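Local coordinates for protein beta-d-glucoside glucohydrolase (Hypocrea jecorina, PDB 3ZZ1) that probably hydrolyses terminal, non-reducing beta-D-glucosyl residues, releasing beta-D-glucose in the breakdown of cellulose, at residues A[212-217]-A[240-245]. Sequence-based numbering, arbitrary orientation. Where two conformers were deposited one is given.
Sequences ACEDQY and QHTTVQ
Glu214 reaches across to the turn at His241 and Thr242 and can be followed outward atom by atom. Its CB lies 3.5 Å from NE2 of Gln245, which comes in from helix 244-249 with its chain at about a right angle to that of the glutamate. With CG anti to the carbonyl carbon (chi1 -62°) and the chain extended beyond it, CG comes 4.1 Å from OG1 of Thr242, and CD closes to 3.5 Å from the same OG1, with CB of His241 a little further off. Of the two oxygens, OE1 makes the looser approach, 4.0 Å from CB of His241. OE2 does the gripping: it accepts a hydrogen bond from OG1 of Thr242 at 2.6 Å, the hydroxyl standing well above the carboxylate plane, and it also meets CB of His241 at 3.3 Å.

Both segments belong to the family 3 N-terminal domain, of TIM-barrel type, where 240-245 follows strand 232-235 and the residues 212-217 lead into helix 216-226. Asp215 N-caps that helix, though its OD1 takes only a weak bond from Tyr217 N, and the disulfide from Cys213 to Cys202 ties the residues before it to the end of strand 199-202. Replacing Glu214 with an alanine would probably leave the Thr242 hydroxyl without its carboxylate acceptor and open a gap beside CB of His241.

The glutamate's backbone serves too: Gln245 NE2 donates to Glu214 O at 3.1 Å, fairly straight at 162°, with the acceptor in the amide plane of Gln245. That same carbonyl oxygen also bonds Ser249 OG, from the far end of helix 244-249.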
ATOM      1  N   ALA A 212       0.224 -14.154  15.559  1.00 12.76           N
ATOM      2  CA  ALA A 212       0.320 -14.440  14.123  1.00 13.09           C
ATOM      3  C   ALA A 212       1.538 -15.277  13.741  1.00 13.44           C
ATOM      4  O   ALA A 212       1.467 -16.099  12.831  1.00 13.46           O
ATOM      5  CB  ALA A 212       0.293 -13.149  13.321  1.00 12.92           C
ATOM      6  N   CYS A 213       2.648 -15.076  14.446  1.00 14.03           N
ATOM      7  CA  CYS A 213       3.887 -15.799  14.148  1.00 14.71           C
ATOM      8  C   CYS A 213       3.932 -17.203  14.782  1.00 15.01           C
ATOM      9  O   CYS A 213       4.975 -17.857  14.790  1.00 15.13           O
ATOM     10  CB  CYS A 213       5.108 -14.947  14.531  1.00 14.43           C
ATOM     11  SG  CYS A 213       5.318 -13.480  13.462  1.00 15.45           S
ATOM     12  N   GLU A 214       2.782 -17.652  15.286  1.00 15.34           N
ATOM     13  CA  GLU A 214       2.635 -18.951  15.963  1.00 15.80           C
ATOM     14  C   GLU A 214       1.351 -19.654  15.556  1.00 15.29           C
ATOM     15  O   GLU A 214       0.980 -20.668  16.141  1.00 15.29           O
ATOM     16  CB  GLU A 214       2.597 -18.754  17.478  1.00 16.11           C
ATOM     17  CG  GLU A 214       3.848 -18.159  18.021  1.00 18.14           C
ATOM     18  CD  GLU A 214       3.916 -18.169  19.516  1.00 20.26           C
ATOM     19  OE1 GLU A 214       2.864 -18.083  20.194  1.00 21.33           O
ATOM     20  OE2 GLU A 214       5.053 -18.251  20.010  1.00 22.35           O
ATOM     21  N   ASP A 215       0.670 -19.100  14.562  1.00 15.12           N
ATOM     22  CA  ASP A 215      -0.661 -19.550  14.186  1.00 14.94           C
ATOM     23  C   ASP A 215      -0.571 -20.585  13.072  1.00 14.40           C
ATOM     24  O   ASP A 215      -0.371 -20.236  11.908  1.00 14.54           O
ATOM     25  CB  ASP A 215      -1.489 -18.338  13.757  1.00 15.12           C
ATOM     26  CG  ASP A 215      -2.968 -18.646  13.592  1.00 16.02           C
ATOM     27  OD1 ASP A 215      -3.367 -19.824  13.524  1.00 17.39           O
ATOM     28  OD2 ASP A 215      -3.744 -17.674  13.515  1.00 18.00           O
ATOM     29  N   GLN A 216      -0.733 -21.856  13.442  1.00 13.91           N
ATOM     30  CA  GLN A 216      -0.643 -22.958  12.488  0.50 13.61           C
ATOM     31  C   GLN A 216      -1.660 -22.825  11.352  1.00 13.42           C
ATOM     32  O   GLN A 216      -1.323 -23.046  10.184  1.00 13.24           O
ATOM     33  CB  GLN A 216      -0.785 -24.308  13.199  0.50 13.62           C
ATOM     34  CG  GLN A 216      -0.403 -25.508  12.342  0.50 13.99           C
ATOM     35  CD  GLN A 216      -0.483 -26.816  13.100  0.50 14.84           C
ATOM     36  OE1 GLN A 216      -1.250 -27.711  12.738  0.50 15.50           O
ATOM     37  NE2 GLN A 216       0.305 -26.934  14.162  0.50 15.06           N
ATOM     38  N   TYR A 217      -2.897 -22.458  11.684  1.00 13.27           N
ATOM     39  CA  TYR A 217      -3.932 -22.305  10.649  1.00 13.27           C
ATOM     40  C   TYR A 217      -3.550 -21.283   9.562  1.00 13.08           C
ATOM     41  O   TYR A 217      -3.508 -21.624   8.378  1.00 13.39           O
ATOM     42  CB  TYR A 217      -5.319 -22.004  11.242  1.00 13.18           C
ATOM     43  CG  TYR A 217      -6.383 -21.842  10.170  1.00 13.45           C
ATOM     44  CD1 TYR A 217      -6.831 -22.941   9.433  1.00 12.71           C
ATOM     45  CD2 TYR A 217      -6.919 -20.589   9.874  1.00 12.99           C
ATOM     46  CE1 TYR A 217      -7.787 -22.800   8.433  1.00 12.62           C
ATOM     47  CE2 TYR A 217      -7.885 -20.439   8.884  1.00 12.74           C
ATOM     48  CZ  TYR A 217      -8.314 -21.549   8.164  1.00 12.97           C
ATOM     49  OH  TYR A 217      -9.264 -21.406   7.170  1.00 12.27           O
ATOM     50  N   GLN A 240       8.037 -12.843  17.594  1.00 12.68           N
ATOM     51  CA  GLN A 240       8.077 -14.258  17.975  1.00 12.92           C
ATOM     52  C   GLN A 240       7.899 -14.408  19.488  1.00 12.81           C
ATOM     53  O   GLN A 240       8.439 -13.613  20.259  1.00 12.93           O
ATOM     54  CB  GLN A 240       9.404 -14.882  17.534  1.00 13.09           C
ATOM     55  CG  GLN A 240       9.481 -16.405  17.646  1.00 13.30           C
ATOM     56  CD  GLN A 240      10.815 -16.948  17.165  1.00 13.97           C
ATOM     57  OE1 GLN A 240      11.798 -16.213  17.072  1.00 15.76           O
ATOM     58  NE2 GLN A 240      10.856 -18.237  16.852  1.00 13.40           N
ATOM     59  N   HIS A 241       7.156 -15.427  19.911  1.00 12.61           N
ATOM     60  CA  HIS A 241       6.878 -15.628  21.335  1.00 12.50           C
ATOM     61  C   HIS A 241       7.359 -16.969  21.907  1.00 12.51           C
ATOM     62  O   HIS A 241       7.675 -17.050  23.094  1.00 12.18           O
ATOM     63  CB  HIS A 241       5.391 -15.387  21.636  1.00 12.51           C
ATOM     64  CG  HIS A 241       4.959 -13.973  21.408  1.00 12.13           C
ATOM     65  ND1 HIS A 241       4.927 -13.031  22.413  1.00 12.32           N
ATOM     66  CD2 HIS A 241       4.571 -13.332  20.280  1.00 12.33           C
ATOM     67  CE1 HIS A 241       4.531 -11.872  21.917  1.00 11.99           C
ATOM     68  NE2 HIS A 241       4.304 -12.029  20.625  1.00 12.39           N
ATOM     69  N   THR A 242       7.421 -18.004  21.070  1.00 12.47           N
ATOM     70  CA  THR A 242       7.941 -19.308  21.503  1.00 12.72           C
ATOM     71  C   THR A 242       9.052 -19.836  20.601  1.00 12.54           C
ATOM     72  O   THR A 242       9.149 -19.465  19.431  1.00 12.43           O
ATOM     73  CB  THR A 242       6.848 -20.402  21.530  1.00 12.71           C
ATOM     74  OG1 THR A 242       6.316 -20.564  20.207  1.00 13.41           O
ATOM     75  CG2 THR A 242       5.730 -20.066  22.525  1.00 12.69           C
ATOM     76  N   THR A 243       9.866 -20.732  21.153  1.00 12.51           N
ATOM     77  CA  THR A 243      10.848 -21.475  20.375  1.00 12.43           C
ATOM     78  C   THR A 243      10.166 -22.555  19.533  1.00 12.28           C
ATOM     79  O   THR A 243      10.274 -22.558  18.305  1.00 11.93           O
ATOM     80  CB  THR A 243      11.914 -22.110  21.291  1.00 12.45           C
ATOM     81  OG1 THR A 243      12.633 -21.071  21.965  1.00 12.80           O
ATOM     82  CG2 THR A 243      12.897 -22.978  20.484  1.00 12.68           C
ATOM     83  N   VAL A 244       9.446 -23.446  20.211  1.00 12.12           N
ATOM     84  CA  VAL A 244       8.918 -24.675  19.619  1.00 11.90           C
ATOM     85  C   VAL A 244       7.628 -24.506  18.805  1.00 12.01           C
ATOM     86  O   VAL A 244       7.565 -24.954  17.659  1.00 12.05           O
ATOM     87  CB  VAL A 244       8.748 -25.776  20.701  1.00 11.81           C
ATOM     88  CG1 VAL A 244       8.045 -27.000  20.137  1.00 11.71           C
ATOM     89  CG2 VAL A 244      10.111 -26.165  21.269  1.00 11.08           C
ATOM     90  N   GLN A 245       6.608 -23.878  19.389  1.00 12.28           N
ATOM     91  CA  GLN A 245       5.315 -23.709  18.703  1.00 12.49           C
ATOM     92  C   GLN A 245       5.437 -22.900  17.402  1.00 12.31           C
ATOM     93  O   GLN A 245       4.837 -23.265  16.381  1.00 11.97           O
ATOM     94  CB  GLN A 245       4.251 -23.086  19.621  1.00 12.66           C
ATOM     95  CG  GLN A 245       2.845 -23.096  18.991  1.00 14.08           C
ATOM     96  CD  GLN A 245       1.800 -22.350  19.795  1.00 15.43           C
ATOM     97  OE1 GLN A 245       1.654 -22.556  21.001  1.00 17.24           O
ATOM     98  NE2 GLN A 245       1.047 -21.487  19.120  1.00 16.01           N
TER